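Local coordinates for protein galectin (Xenopus laevis, PDB 3WUD) that binds beta-galactosides such as lactose as a proto-type galectin of frog skin, and is also linked to laminin binding, at residues I46-R51 / N59-N64; E77-F82 / D105-N110. All blocks are in the same frame, centred on the assembly; numbering follows the deposited sequence.

Contact 1 (I46-R51 / N59-N64). With GAL (beta-D-galactopyranose), chain B; GLC (alpha-D-glucopyranose), chain C.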
loop_
_atom_site.group_PDB
_atom_site.type_symbol
_atom_site.label_atom_id
_atom_site.label_comp_id
_atom_site.label_asym_id
_atom_site.label_seq_id
_atom_site.Cartn_x
_atom_site.Cartn_y
_atom_site.Cartn_z
ATOM N N ILE A 46 -14.280 8.942 2.019
ATOM C CA ILE A 46 -14.840 8.644 0.649
ATOM C C ILE A 46 -14.875 7.132 0.351
ATOM O O ILE A 46 -13.956 6.377 0.587
ATOM C CB ILE A 46 -14.162 9.458 -0.499
ATOM C CG1 ILE A 46 -14.956 9.312 -1.820
ATOM C CG2 ILE A 46 -12.741 9.013 -0.666
ATOM C CD1 ILE A 46 -14.454 10.292 -2.893
ATOM N N HIS A 47 -16.019 6.720 -0.227
ATOM C CA HIS A 47 -16.237 5.476 -0.885
ATOM C C HIS A 47 -16.453 5.902 -2.315
ATOM O O HIS A 47 -17.439 6.609 -2.610
ATOM C CB HIS A 47 -17.469 4.761 -0.312
ATOM C CG HIS A 47 -17.967 3.593 -1.130
ATOM N ND1 HIS A 47 -17.350 2.365 -1.143
ATOM C CD2 HIS A 47 -19.073 3.473 -1.884
ATOM C CE1 HIS A 47 -18.080 1.523 -1.872
ATOM N NE2 HIS A 47 -19.151 2.170 -2.278
ATOM N N PHE A 48 -15.504 5.550 -3.165
ATOM C CA PHE A 48 -15.410 5.932 -4.560
ATOM C C PHE A 48 -15.704 4.693 -5.393
ATOM O O PHE A 48 -14.947 3.723 -5.363
ATOM C CB PHE A 48 -13.988 6.414 -4.839
ATOM C CG PHE A 48 -13.723 6.740 -6.265
ATOM C CD1 PHE A 48 -14.089 7.981 -6.775
ATOM C CD2 PHE A 48 -13.095 5.827 -7.105
ATOM C CE1 PHE A 48 -13.831 8.310 -8.094
ATOM C CE2 PHE A 48 -12.848 6.126 -8.455
ATOM C CZ PHE A 48 -13.254 7.372 -8.937
ATOM N N ASN A 49 -16.889 4.631 -5.994
ATOM C CA ASN A 49 -17.411 3.418 -6.589
ATOM C C ASN A 49 -17.920 3.535 -8.093
ATOM O O ASN A 49 -19.105 3.728 -8.322
ATOM C CB ASN A 49 -18.576 2.950 -5.697
ATOM C CG ASN A 49 -19.156 1.584 -6.068
ATOM O OD1 ASN A 49 -20.327 1.357 -5.805
ATOM N ND2 ASN A 49 -18.367 0.686 -6.619
ATOM N N PRO A 50 -16.969 3.413 -9.066
ATOM C CA PRO A 50 -17.304 3.403 -10.459
ATOM C C PRO A 50 -18.078 2.109 -10.700
ATOM O O PRO A 50 -17.690 1.076 -10.257
ATOM C CB PRO A 50 -15.927 3.402 -11.159
ATOM C CG PRO A 50 -15.064 4.135 -10.198
ATOM C CD PRO A 50 -15.508 3.467 -8.904
ATOM N N ARG A 51 -19.214 2.245 -11.355
ATOM C CA ARG A 51 -20.111 1.209 -11.602
ATOM C C ARG A 51 -20.326 1.094 -13.122
ATOM O O ARG A 51 -20.883 2.042 -13.758
ATOM C CB ARG A 51 -21.473 1.503 -10.977
ATOM C CG ARG A 51 -21.401 1.566 -9.463
ATOM C CD ARG A 51 -22.765 1.730 -8.798
ATOM N NE ARG A 51 -22.642 1.726 -7.328
ATOM C CZ ARG A 51 -23.655 2.031 -6.500
ATOM N NH1 ARG A 51 -24.846 2.293 -6.989
ATOM N NH2 ARG A 51 -23.490 1.996 -5.180
ATOM N N ASN A 59 -22.161 2.989 -16.090
ATOM C CA ASN A 59 -21.169 4.025 -16.294
ATOM C C ASN A 59 -21.375 5.293 -15.500
ATOM O O ASN A 59 -21.343 6.407 -16.059
ATOM C CB ASN A 59 -20.970 4.307 -17.812
ATOM C CG ASN A 59 -20.552 3.038 -18.598
ATOM O OD1 ASN A 59 -20.238 1.992 -18.034
ATOM N ND2 ASN A 59 -20.556 3.149 -19.909
ATOM N N LYS A 60 -21.577 5.110 -14.166
ATOM C CA LYS A 60 -21.647 6.259 -13.271
ATOM C C LYS A 60 -20.617 6.008 -12.196
ATOM O O LYS A 60 -20.375 4.885 -11.843
ATOM C CB LYS A 60 -23.007 6.362 -12.574
ATOM C CG LYS A 60 -24.223 6.374 -13.525
ATOM C CD LYS A 60 -24.309 7.702 -14.207
ATOM C CE LYS A 60 -25.520 7.756 -15.157
ATOM N NZ LYS A 60 -25.095 7.191 -16.468
ATOM N N ILE A 61 -20.116 7.068 -11.598
ATOM C CA ILE A 61 -19.377 6.956 -10.388
ATOM C C ILE A 61 -20.324 7.325 -9.206
ATOM O O ILE A 61 -20.841 8.474 -9.147
ATOM C CB ILE A 61 -18.184 7.891 -10.336
ATOM C CG1 ILE A 61 -17.235 7.640 -11.523
ATOM C CG2 ILE A 61 -17.456 7.678 -9.020
ATOM C CD1 ILE A 61 -16.085 8.601 -11.553
ATOM N N ILE A 62 -20.479 6.393 -8.271
ATOM C CA ILE A 62 -21.274 6.724 -7.066
ATOM C C ILE A 62 -20.239 6.981 -5.992
ATOM O O ILE A 62 -19.312 6.185 -5.853
ATOM C CB ILE A 62 -22.117 5.539 -6.674
ATOM C CG1 ILE A 62 -23.355 5.455 -7.561
ATOM C CG2 ILE A 62 -22.592 5.653 -5.216
ATOM C CD1 ILE A 62 -23.181 5.693 -9.046
ATOM N N CYS A 63 -20.294 8.124 -5.301
ATOM C CA CYS A 63 -19.464 8.332 -4.105
ATOM C C CYS A 63 -20.361 8.464 -2.878
ATOM O O CYS A 63 -21.511 8.941 -2.939
ATOM C CB CYS A 63 -18.660 9.603 -4.239
ATOM S SG CYS A 63 -17.394 9.462 -5.565
ATOM N N ASN A 64 -19.841 8.038 -1.745
ATOM C CA ASN A 64 -20.527 8.243 -0.501
ATOM C C ASN A 64 -19.537 8.250 0.645
ATOM O O ASN A 64 -18.377 7.965 0.468
ATOM C CB ASN A 64 -21.527 7.092 -0.282
ATOM C CG ASN A 64 -22.724 7.516 0.591
ATOM O OD1 ASN A 64 -22.677 8.459 1.307
ATOM N ND2 ASN A 64 -23.749 6.733 0.604
HETATM C C1 GAL B . -24.973 0.649 -2.150
HETATM C C2 GAL B . -23.939 -0.451 -2.345
HETATM C C3 GAL B . -22.701 -0.292 -1.464
HETATM C C4 GAL B . -22.197 1.152 -1.593
HETATM C C5 GAL B . -23.360 2.128 -1.363
HETATM C C6 GAL B . -23.008 3.594 -1.475
HETATM O O2 GAL B . -24.516 -1.709 -2.019
HETATM O O3 GAL B . -21.753 -1.289 -1.799
HETATM O O4 GAL B . -21.648 1.364 -2.901
HETATM O O5 GAL B . -24.434 1.947 -2.296
HETATM O O6 GAL B . -24.097 4.466 -1.242
HETATM C C1 GLC C . -29.738 2.403 -3.235
HETATM C C2 GLC C . -28.692 2.751 -4.271
HETATM C C3 GLC C . -27.400 1.995 -4.221
HETATM C C4 GLC C . -27.079 1.387 -2.837
HETATM C C5 GLC C . -28.267 0.657 -2.210
HETATM C C6 GLC C . -28.066 0.403 -0.752
HETATM O O1 GLC C . -31.059 2.487 -3.704
HETATM O O2 GLC C . -29.136 2.917 -5.601
HETATM O O3 GLC C . -26.403 2.905 -4.704
HETATM O O4 GLC C . -26.072 0.473 -3.089
HETATM O O5 GLC C . -29.450 1.400 -2.281
HETATM O O6 GLC C . -29.226 -0.312 -0.334
#
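R51 lies across I62 at about a right angle; I62 CG1 sits over one face of the guanidinium, toward its rim, 3.5 Å from R51 NH1. Backbone hydrogen bonds join the antiparallel strands in both directions at H47/N64, N49/I62 and R51/K60; N59 and K60 both face R51, a G1 beta bulge. On the sheet face of F48, I61 and C63, apolar contacts prevail: F48 CE1 meets I61 CG2 at 3.8 Å, and C63 SG lies obliquely beside the F48 ring, 3.8 Å from F48 CD1.

Polar contacts gather on the face of H47, N49, R51, I62 and N64. With its chain extended from CG to NE, R51 donates from NE to N49 OD1 (2.8 Å), from above the plane of that amide, and from NH1 to glucose O3 (2.8 Å); D57 forms a salt bridge with NH1. R51 NH2 reaches galactose O4 at 3.0 Å, an oxygen that also shares a 2.7 Å hydrogen bond with H47 NE2 at the imidazole edge. N64 ND2 gives galactose O6 a nearly straight bond (2.9 Å, 172°). Joined by E55, W71, E74 and R76, this hairpin face forms the carbohydrate-binding site of the galectin beta-sandwich.

Contact 2 (E77-F82 / D105-N110); sequences ENVFPF and DGQEFN
E77 lays the end of its side chain over one face of the F109 ring. Its CG sits above the ring centre, 3.7 Å from the centroid and 3° off the normal, a CH-pi contact. A bend at chi2 (-73°) folds the carboxylate back over the CB side of the ring, where its plane lies only 9° from that of the phenyl group and E77 OE2 comes 3.7 Å from F109 CD1. OE2 also accepts a hydrogen bond from Q75 NE2, which anchors the carboxylate above the aromatic face. F109 CG lies between backbone N and carbonyl carbon, and the ring reaches inward to F48 and C63.

V79 CG1 approaches the same ring obliquely, 4.4 Å from F109 CD2, and V79 CG2 packs on the aliphatic base of Q107, 3.7 Å from Q107 CB. The two segments run nearly antiparallel but stay too far apart for strand pairing: E77-F82 leaves the edge strand of the sugar-binding sheet, and D105-N110 enters the edge strand of the other sheet. Between these two segments only side chains meet, at this margin of the beta-sandwich; Q75 NE2, which binds E77 OE2, also reaches the backbone O of N110. L103 lies against both V79 and P81.

Toward the far end, P81 and D105 cross at about a right angle, P81 CB resting 3.6 Å from D105 OD1. The other carboxylate oxygen, D105 OD2, accepts from Q107 N at 3.2 Å, the donor standing above the carboxylate plane; this Asx turn shapes the chain around G106.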
loop_
_atom_site.group_PDB
_atom_site.type_symbol
_atom_site.label_atom_id
_atom_site.label_comp_id
_atom_site.label_asym_id
_atom_site.label_seq_id
_atom_site.Cartn_x
_atom_site.Cartn_y
_atom_site.Cartn_z
ATOM N N GLU A 77 -21.736 10.967 -10.105
ATOM C CA GLU A 77 -21.045 11.653 -11.195
ATOM C C GLU A 77 -21.222 10.905 -12.529
ATOM O O GLU A 77 -21.018 9.740 -12.547
ATOM C CB GLU A 77 -19.552 11.745 -10.836
ATOM C CG GLU A 77 -19.274 12.394 -9.503
ATOM C CD GLU A 77 -19.493 13.889 -9.495
ATOM O OE1 GLU A 77 -19.354 14.563 -10.554
ATOM O OE2 GLU A 77 -19.766 14.430 -8.397
ATOM N N ASN A 78 -21.615 11.602 -13.610
ATOM C CA ASN A 78 -21.645 11.082 -14.969
ATOM C C ASN A 78 -20.223 10.945 -15.596
ATOM O O ASN A 78 -20.034 10.206 -16.512
ATOM C CB ASN A 78 -22.544 11.889 -15.964
ATOM C CG ASN A 78 -24.008 11.873 -15.583
ATOM O OD1 ASN A 78 -24.416 11.135 -14.691
ATOM N ND2 ASN A 78 -24.828 12.682 -16.263
ATOM N N VAL A 79 -19.197 11.582 -15.059
ATOM C CA VAL A 79 -17.874 11.366 -15.661
ATOM C C VAL A 79 -17.487 9.908 -15.483
ATOM O O VAL A 79 -17.735 9.326 -14.427
ATOM C CB VAL A 79 -16.822 12.270 -15.037
ATOM C CG1 VAL A 79 -16.547 11.894 -13.619
ATOM C CG2 VAL A 79 -15.516 12.167 -15.813
ATOM N N PHE A 80 -16.862 9.320 -16.502
ATOM C CA PHE A 80 -16.539 7.891 -16.453
ATOM C C PHE A 80 -15.474 7.503 -17.462
ATOM O O PHE A 80 -15.778 6.868 -18.482
ATOM C CB PHE A 80 -17.805 7.076 -16.704
ATOM C CG PHE A 80 -17.755 5.669 -16.166
ATOM C CD1 PHE A 80 -18.058 5.418 -14.839
ATOM C CD2 PHE A 80 -17.476 4.560 -16.971
ATOM C CE1 PHE A 80 -18.034 4.121 -14.327
ATOM C CE2 PHE A 80 -17.384 3.270 -16.449
ATOM C CZ PHE A 80 -17.682 3.046 -15.093
ATOM N N PRO A 81 -14.239 7.826 -17.173
ATOM C CA PRO A 81 -13.130 7.462 -18.076
ATOM C C PRO A 81 -12.585 6.056 -17.870
ATOM O O PRO A 81 -11.360 5.849 -17.974
ATOM C CB PRO A 81 -12.058 8.415 -17.629
ATOM C CG PRO A 81 -12.296 8.527 -16.178
ATOM C CD PRO A 81 -13.775 8.592 -16.018
ATOM N N PHE A 82 -13.411 5.114 -17.467
ATOM C CA PHE A 82 -12.907 3.794 -17.145
ATOM C C PHE A 82 -13.307 2.776 -18.221
ATOM O O PHE A 82 -14.281 2.979 -18.895
ATOM C CB PHE A 82 -13.386 3.349 -15.732
ATOM C CG PHE A 82 -13.163 4.376 -14.664
ATOM C CD1 PHE A 82 -11.926 4.498 -14.071
ATOM C CD2 PHE A 82 -14.225 5.167 -14.184
ATOM C CE1 PHE A 82 -11.722 5.451 -13.120
ATOM C CE2 PHE A 82 -14.031 6.089 -13.196
ATOM C CZ PHE A 82 -12.781 6.213 -12.666
ATOM N N ASP A 105 -8.004 11.266 -17.260
ATOM C CA ASP A 105 -8.291 12.118 -18.409
ATOM C C ASP A 105 -8.380 13.610 -18.061
ATOM O O ASP A 105 -8.895 14.396 -18.813
ATOM C CB ASP A 105 -9.590 11.614 -19.124
ATOM C CG ASP A 105 -10.858 11.882 -18.306
ATOM O OD1 ASP A 105 -12.008 11.852 -18.840
ATOM O OD2 ASP A 105 -10.720 12.179 -17.109
ATOM N N GLY A 106 -7.905 14.003 -16.875
ATOM C CA GLY A 106 -7.974 15.341 -16.432
ATOM C C GLY A 106 -9.247 15.809 -15.737
ATOM O O GLY A 106 -9.252 16.898 -15.145
ATOM N N GLN A 107 -10.333 15.049 -15.823
ATOM C CA GLN A 107 -11.580 15.431 -15.168
ATOM C C GLN A 107 -11.414 15.280 -13.687
ATOM O O GLN A 107 -10.728 14.386 -13.267
ATOM C CB GLN A 107 -12.721 14.566 -15.689
ATOM C CG GLN A 107 -12.941 14.845 -17.163
ATOM C CD GLN A 107 -14.409 14.804 -17.527
ATOM O OE1 GLN A 107 -15.173 15.754 -17.240
ATOM N NE2 GLN A 107 -14.817 13.700 -18.160
ATOM N N GLU A 108 -12.048 16.167 -12.929
ATOM C CA GLU A 108 -11.890 16.231 -11.483
ATOM C C GLU A 108 -13.251 16.538 -10.848
ATOM O O GLU A 108 -14.060 17.281 -11.454
ATOM C CB GLU A 108 -11.017 17.416 -11.118
ATOM C CG GLU A 108 -9.547 17.338 -11.451
ATOM C CD GLU A 108 -8.873 18.673 -11.180
ATOM O OE1 GLU A 108 -9.593 19.587 -10.712
ATOM O OE2 GLU A 108 -7.648 18.794 -11.397
ATOM N N PHE A 109 -13.469 16.113 -9.597
ATOM C CA PHE A 109 -14.652 16.566 -8.880
ATOM C C PHE A 109 -14.343 16.532 -7.412
ATOM O O PHE A 109 -13.353 15.932 -7.006
ATOM C CB PHE A 109 -15.874 15.708 -9.260
ATOM C CG PHE A 109 -15.789 14.252 -8.802
ATOM C CD1 PHE A 109 -16.228 13.858 -7.520
ATOM C CD2 PHE A 109 -15.303 13.271 -9.667
ATOM C CE1 PHE A 109 -16.145 12.502 -7.140
ATOM C CE2 PHE A 109 -15.280 11.921 -9.290
ATOM C CZ PHE A 109 -15.656 11.548 -8.012
ATOM N N ASN A 110 -15.113 17.260 -6.619
ATOM C CA ASN A 110 -14.872 17.329 -5.193
ATOM C C ASN A 110 -15.957 16.578 -4.498
ATOM O O ASN A 110 -17.105 16.592 -4.924
ATOM C CB ASN A 110 -14.900 18.767 -4.663
ATOM C CG ASN A 110 -13.848 19.637 -5.302
ATOM O OD1 ASN A 110 -12.730 19.215 -5.508
ATOM N ND2 ASN A 110 -14.238 20.837 -5.655
#

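In the fold
After four earlier strands, strand 43-51 pairs with strand 60-67, so contact 1 closes a short loop of seven residues and completes a hairpin inside the six-stranded, sugar-binding sheet. The chain then turns into strand 70-77, one edge of that sheet, and crosses to the other one. Contact 2 closes a longer loop, through strands 86-95 and 98-103, and ties the exit of the first sheet to the entry of edge strand 108-112 in the second. The two loops follow in series, neither nested nor crossed. They nevertheless touch: I61 O probably accepts from E77 N, and N59 packs on F80, linking the hairpin to the sandwich margin.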